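Local structure of uncharacterized protein (Legionella longbeachae NSW150, 4JZA) at residues Y41-L52 against I95-T106. The protein probably hydrolyses phosphoinositides as a phosphatidylinositol-3-phosphatase, and may thereby alter host lipid metabolism during Legionella infection. Numbering follows the deposited sequence.
Sequences YHRSFARRVDSL and IDDLHKELERFT
With CG anti to the backbone N (chi1 166°), Phe45 carries its ring across to Leu98, Glu101 and Leu102 of the other helix. CD1 comes within 3.4 Å of Leu98 O, the backbone N of Leu102 meets the ring edge, Glu101 CB packs on CE1, and Leu98 CD2 covers one face toward the rim. Val49 CG2, one turn on in the same helix as Phe45, covers the opposite face, so a flat ring suits this slot between two branched aliphatic groups. Phe105 has the same first torsion, which brings its ring under Val49 CG1 in a CH-pi contact, 3.9 Å from the centroid, while Leu52 CB approaches the ring edge. At the start of both helices Ile95 CD1 sits over the face of Tyr41, 4.2 Å from its centroid. Leucine methyls pack on their neighbours: Leu98 CD1 on His42 CA at 3.7 Å, and both of Leu102 on Arg48 CG. Leu52 CD1 touches Thr106 OG1, which hydrogen-bonds to Leu102 O within its own helix. No hydrogen bond crosses the interface; apolar packing joins helices 41-62 and 95-116, whose segments run nearly parallel (4°) with axes 10.0 Å apart. Arg48 hydrogen-bonds to the backbone O of Asp653 and forms a salt bridge with Glu133 of helix 122-140, helix 643-652 touches Tyr41 and Ile95, and the intervening helix 74-87 packs on Val49 and Phe105.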
loop_
_atom_site.group_PDB
_atom_site.type_symbol
_atom_site.label_atom_id
_atom_site.label_comp_id
_atom_site.label_asym_id
_atom_site.label_seq_id
_atom_site.Cartn_x
_atom_site.Cartn_y
_atom_site.Cartn_z
ATOM N N TYR A 41 -13.626 -13.643 12.477
ATOM C CA TYR A 41 -13.509 -13.057 11.149
ATOM C C TYR A 41 -14.504 -11.894 10.944
ATOM O O TYR A 41 -14.227 -10.979 10.184
ATOM C CB TYR A 41 -13.494 -14.147 10.049
ATOM C CG TYR A 41 -12.105 -14.815 9.928
ATOM C CD1 TYR A 41 -10.957 -14.055 9.558
ATOM C CD2 TYR A 41 -11.911 -16.188 10.233
ATOM C CE1 TYR A 41 -9.687 -14.641 9.469
ATOM C CE2 TYR A 41 -10.644 -16.767 10.147
ATOM C CZ TYR A 41 -9.546 -15.992 9.763
ATOM O OH TYR A 41 -8.299 -16.560 9.674
ATOM N N HIS A 42 -15.621 -11.885 11.664
ATOM C CA HIS A 42 -16.470 -10.701 11.666
ATOM C C HIS A 42 -15.746 -9.441 12.141
ATOM O O HIS A 42 -15.952 -8.358 11.602
ATOM C CB HIS A 42 -17.776 -10.883 12.451
ATOM C CG HIS A 42 -18.678 -9.696 12.332
ATOM N ND1 HIS A 42 -18.622 -8.620 13.209
ATOM C CD2 HIS A 42 -19.563 -9.352 11.362
ATOM C CE1 HIS A 42 -19.473 -7.689 12.805
ATOM N NE2 HIS A 42 -20.047 -8.104 11.680
ATOM N N ARG A 43 -14.877 -9.575 13.117
ATOM C CA ARG A 43 -14.062 -8.431 13.561
ATOM C C ARG A 43 -13.163 -7.932 12.421
ATOM O O ARG A 43 -13.151 -6.753 12.132
ATOM C CB ARG A 43 -13.203 -8.774 14.809
ATOM C CG ARG A 43 -12.549 -7.521 15.436
ATOM C CD ARG A 43 -11.709 -7.788 16.687
ATOM N NE ARG A 43 -10.313 -8.026 16.342
ATOM C CZ ARG A 43 -9.308 -7.211 16.627
ATOM N NH1 ARG A 43 -9.497 -6.065 17.268
ATOM N NH2 ARG A 43 -8.092 -7.535 16.262
ATOM N N SER A 44 -12.446 -8.829 11.757
ATOM C CA SER A 44 -11.531 -8.425 10.686
ATOM C C SER A 44 -12.282 -7.747 9.539
ATOM O O SER A 44 -11.789 -6.806 8.908
ATOM C CB SER A 44 -10.656 -9.604 10.217
ATOM O OG SER A 44 -9.743 -9.978 11.284
ATOM N N PHE A 45 -13.510 -8.184 9.336
ATOM C CA PHE A 45 -14.370 -7.616 8.307
ATOM C C PHE A 45 -14.787 -6.170 8.623
ATOM O O PHE A 45 -14.645 -5.263 7.810
ATOM C CB PHE A 45 -15.584 -8.528 8.111
ATOM C CG PHE A 45 -16.666 -7.903 7.348
ATOM C CD1 PHE A 45 -16.621 -7.885 5.987
ATOM C CD2 PHE A 45 -17.717 -7.314 7.999
ATOM C CE1 PHE A 45 -17.609 -7.269 5.275
ATOM C CE2 PHE A 45 -18.706 -6.705 7.301
ATOM C CZ PHE A 45 -18.638 -6.683 5.941
ATOM N N ALA A 46 -15.295 -5.946 9.807
ATOM C CA ALA A 46 -15.609 -4.590 10.198
ATOM C C ALA A 46 -14.363 -3.688 10.199
ATOM O O ALA A 46 -14.448 -2.510 9.892
ATOM C CB ALA A 46 -16.240 -4.598 11.583
ATOM N N ARG A 47 -13.202 -4.221 10.576
ATOM C CA ARG A 47 -12.013 -3.367 10.647
ATOM C C ARG A 47 -11.659 -2.934 9.266
ATOM O O ARG A 47 -11.328 -1.771 9.083
ATOM C CB ARG A 47 -10.784 -4.000 11.343
ATOM C CG ARG A 47 -10.939 -4.238 12.826
ATOM C CD ARG A 47 -9.688 -4.901 13.429
ATOM N NE ARG A 47 -8.941 -3.811 14.028
ATOM C CZ ARG A 47 -7.644 -3.545 13.864
ATOM N NH1 ARG A 47 -6.803 -4.325 13.178
ATOM N NH2 ARG A 47 -7.165 -2.469 14.439
ATOM N N ARG A 48 -11.770 -3.836 8.299
ATOM C CA ARG A 48 -11.347 -3.515 6.926
ATOM C C ARG A 48 -12.315 -2.560 6.271
ATOM O O ARG A 48 -11.896 -1.618 5.616
ATOM C CB ARG A 48 -11.221 -4.761 6.060
ATOM C CG ARG A 48 -10.329 -4.585 4.851
ATOM C CD ARG A 48 -8.931 -5.073 5.128
ATOM N NE ARG A 48 -8.011 -4.572 4.150
ATOM C CZ ARG A 48 -7.528 -3.348 4.152
ATOM N NH1 ARG A 48 -7.849 -2.525 5.123
ATOM N NH2 ARG A 48 -6.712 -2.942 3.188
ATOM N N VAL A 49 -13.601 -2.806 6.444
ATOM C CA VAL A 49 -14.580 -1.864 5.967
ATOM C C VAL A 49 -14.285 -0.481 6.534
ATOM O O VAL A 49 -14.175 0.493 5.783
ATOM C CB VAL A 49 -16.027 -2.271 6.318
ATOM C CG1 VAL A 49 -16.995 -1.146 6.000
ATOM C CG2 VAL A 49 -16.453 -3.490 5.523
ATOM N N ASP A 50 -14.142 -0.404 7.850
ATOM C CA ASP A 50 -13.977 0.871 8.532
ATOM C C ASP A 50 -12.723 1.564 8.055
ATOM O O ASP A 50 -12.726 2.740 7.760
ATOM C CB ASP A 50 -13.980 0.649 10.057
ATOM C CG ASP A 50 -13.753 1.941 10.878
ATOM O OD1 ASP A 50 -14.563 2.897 10.855
ATOM O OD2 ASP A 50 -12.759 1.981 11.603
ATOM N N SER A 51 -11.650 0.835 7.909
ATOM C CA SER A 51 -10.394 1.473 7.501
ATOM C C SER A 51 -10.450 2.055 6.093
ATOM O O SER A 51 -9.841 3.080 5.836
ATOM C CB SER A 51 -9.230 0.479 7.599
ATOM O OG SER A 51 -7.996 1.141 7.526
ATOM N N LEU A 52 -11.137 1.373 5.185
ATOM C CA LEU A 52 -11.233 1.828 3.810
ATOM C C LEU A 52 -12.175 3.019 3.682
ATOM O O LEU A 52 -11.996 3.911 2.818
ATOM C CB LEU A 52 -11.664 0.677 2.880
ATOM C CG LEU A 52 -10.633 -0.435 2.714
ATOM C CD1 LEU A 52 -11.211 -1.524 1.853
ATOM C CD2 LEU A 52 -9.325 0.042 2.106
ATOM N N ILE A 95 -16.744 -16.720 6.796
ATOM C CA ILE A 95 -15.715 -15.942 6.186
ATOM C C ILE A 95 -15.906 -15.745 4.677
ATOM O O ILE A 95 -15.434 -14.733 4.119
ATOM C CB ILE A 95 -14.325 -16.544 6.441
ATOM C CG1 ILE A 95 -13.237 -15.474 6.122
ATOM C CG2 ILE A 95 -14.215 -17.862 5.696
ATOM C CD1 ILE A 95 -11.821 -15.964 5.847
ATOM N N ASP A 96 -16.572 -16.690 4.017
ATOM C CA ASP A 96 -16.884 -16.568 2.598
ATOM C C ASP A 96 -17.909 -15.529 2.302
ATOM O O ASP A 96 -17.792 -14.868 1.306
ATOM C CB ASP A 96 -17.467 -17.869 2.056
ATOM C CG ASP A 96 -16.423 -18.973 1.897
ATOM O OD1 ASP A 96 -15.277 -18.642 1.496
ATOM O OD2 ASP A 96 -16.775 -20.162 2.163
ATOM N N ASP A 97 -18.951 -15.433 3.139
ATOM C CA ASP A 97 -20.043 -14.469 2.942
ATOM C C ASP A 97 -19.472 -13.107 3.191
ATOM O O ASP A 97 -19.727 -12.195 2.454
ATOM C CB ASP A 97 -21.230 -14.674 3.933
ATOM C CG ASP A 97 -21.778 -16.126 3.967
ATOM O OD1 ASP A 97 -22.184 -16.647 2.928
ATOM O OD2 ASP A 97 -21.799 -16.746 5.051
ATOM N N LEU A 98 -18.712 -12.977 4.275
ATOM C CA LEU A 98 -18.116 -11.709 4.649
ATOM C C LEU A 98 -17.050 -11.249 3.637
ATOM O O LEU A 98 -16.861 -10.045 3.428
ATOM C CB LEU A 98 -17.507 -11.788 6.041
ATOM C CG LEU A 98 -18.362 -12.184 7.257
ATOM C CD1 LEU A 98 -17.494 -12.293 8.492
ATOM C CD2 LEU A 98 -19.491 -11.215 7.546
ATOM N N HIS A 99 -16.351 -12.173 2.997
ATOM C CA HIS A 99 -15.369 -11.736 2.020
ATOM C C HIS A 99 -16.107 -11.155 0.830
ATOM O O HIS A 99 -15.622 -10.226 0.176
ATOM C CB HIS A 99 -14.357 -12.825 1.595
ATOM C CG HIS A 99 -13.113 -12.235 1.013
ATOM N ND1 HIS A 99 -13.018 -11.861 -0.315
ATOM C CD2 HIS A 99 -11.975 -11.798 1.604
ATOM C CE1 HIS A 99 -11.866 -11.256 -0.526
ATOM N NE2 HIS A 99 -11.211 -11.210 0.621
ATOM N N LYS A 100 -17.313 -11.641 0.592
ATOM C CA LYS A 100 -18.044 -11.197 -0.568
ATOM C C LYS A 100 -18.580 -9.819 -0.291
ATOM O O LYS A 100 -18.341 -8.915 -1.077
ATOM C CB LYS A 100 -19.139 -12.174 -0.980
ATOM C CG LYS A 100 -19.656 -11.890 -2.382
ATOM C CD LYS A 100 -20.500 -13.017 -2.955
ATOM C CE LYS A 100 -20.787 -12.783 -4.442
ATOM N NZ LYS A 100 -21.318 -14.010 -5.119
ATOM N N GLU A 101 -19.238 -9.622 0.836
ATOM C CA GLU A 101 -19.595 -8.271 1.269
ATOM C C GLU A 101 -18.409 -7.267 1.224
ATOM O O GLU A 101 -18.536 -6.144 0.751
ATOM C CB GLU A 101 -20.184 -8.311 2.684
ATOM C CG GLU A 101 -21.594 -8.888 2.743
ATOM C CD GLU A 101 -22.494 -8.240 1.697
ATOM O OE1 GLU A 101 -22.546 -6.975 1.621
ATOM O OE2 GLU A 101 -23.101 -9.016 0.923
ATOM N N LEU A 102 -17.246 -7.667 1.704
ATOM C CA LEU A 102 -16.095 -6.807 1.564
ATOM C C LEU A 102 -15.810 -6.513 0.131
ATOM O O LEU A 102 -15.495 -5.378 -0.174
ATOM C CB LEU A 102 -14.845 -7.405 2.207
ATOM C CG LEU A 102 -13.484 -6.699 1.955
ATOM C CD1 LEU A 102 -13.520 -5.256 2.433
ATOM C CD2 LEU A 102 -12.360 -7.418 2.661
ATOM N N GLU A 103 -15.836 -7.519 -0.748
ATOM C CA GLU A 103 -15.510 -7.269 -2.174
ATOM C C GLU A 103 -16.528 -6.263 -2.747
ATOM O O GLU A 103 -16.172 -5.341 -3.488
ATOM C CB GLU A 103 -15.512 -8.548 -2.985
ATOM C CG GLU A 103 -14.338 -9.510 -2.777
ATOM C CD GLU A 103 -14.548 -10.941 -3.370
ATOM O OE1 GLU A 103 -15.393 -11.105 -4.250
ATOM O OE2 GLU A 103 -13.868 -11.924 -2.996
ATOM N N ARG A 104 -17.791 -6.408 -2.343
ATOM C CA ARG A 104 -18.840 -5.556 -2.856
ATOM C C ARG A 104 -18.670 -4.118 -2.414
ATOM O O ARG A 104 -18.856 -3.223 -3.202
ATOM C CB ARG A 104 -20.206 -6.021 -2.357
ATOM C CG ARG A 104 -20.844 -7.174 -3.130
ATOM C CD ARG A 104 -22.317 -7.368 -2.739
ATOM N NE ARG A 104 -22.909 -8.519 -3.449
ATOM C CZ ARG A 104 -23.225 -9.695 -2.901
ATOM N NH1 ARG A 104 -23.023 -9.918 -1.602
ATOM N NH2 ARG A 104 -23.756 -10.650 -3.660
ATOM N N PHE A 105 -18.374 -3.917 -1.135
ATOM C CA PHE A 105 -18.220 -2.587 -0.554
ATOM C C PHE A 105 -17.007 -1.890 -1.164
ATOM O O PHE A 105 -17.048 -0.697 -1.512
ATOM C CB PHE A 105 -18.123 -2.679 0.980
ATOM C CG PHE A 105 -17.646 -1.419 1.634
ATOM C CD1 PHE A 105 -18.541 -0.433 1.997
ATOM C CD2 PHE A 105 -16.280 -1.211 1.880
ATOM C CE1 PHE A 105 -18.091 0.738 2.584
ATOM C CE2 PHE A 105 -15.815 -0.038 2.449
ATOM C CZ PHE A 105 -16.725 0.946 2.789
ATOM N N THR A 106 -15.947 -2.649 -1.350
ATOM C CA THR A 106 -14.734 -2.061 -1.858
ATOM C C THR A 106 -14.958 -1.598 -3.326
ATOM O O THR A 106 -14.612 -0.482 -3.712
ATOM C CB THR A 106 -13.549 -3.069 -1.686
ATOM O OG1 THR A 106 -13.469 -3.534 -0.317
ATOM C CG2 THR A 106 -12.249 -2.409 -2.048
#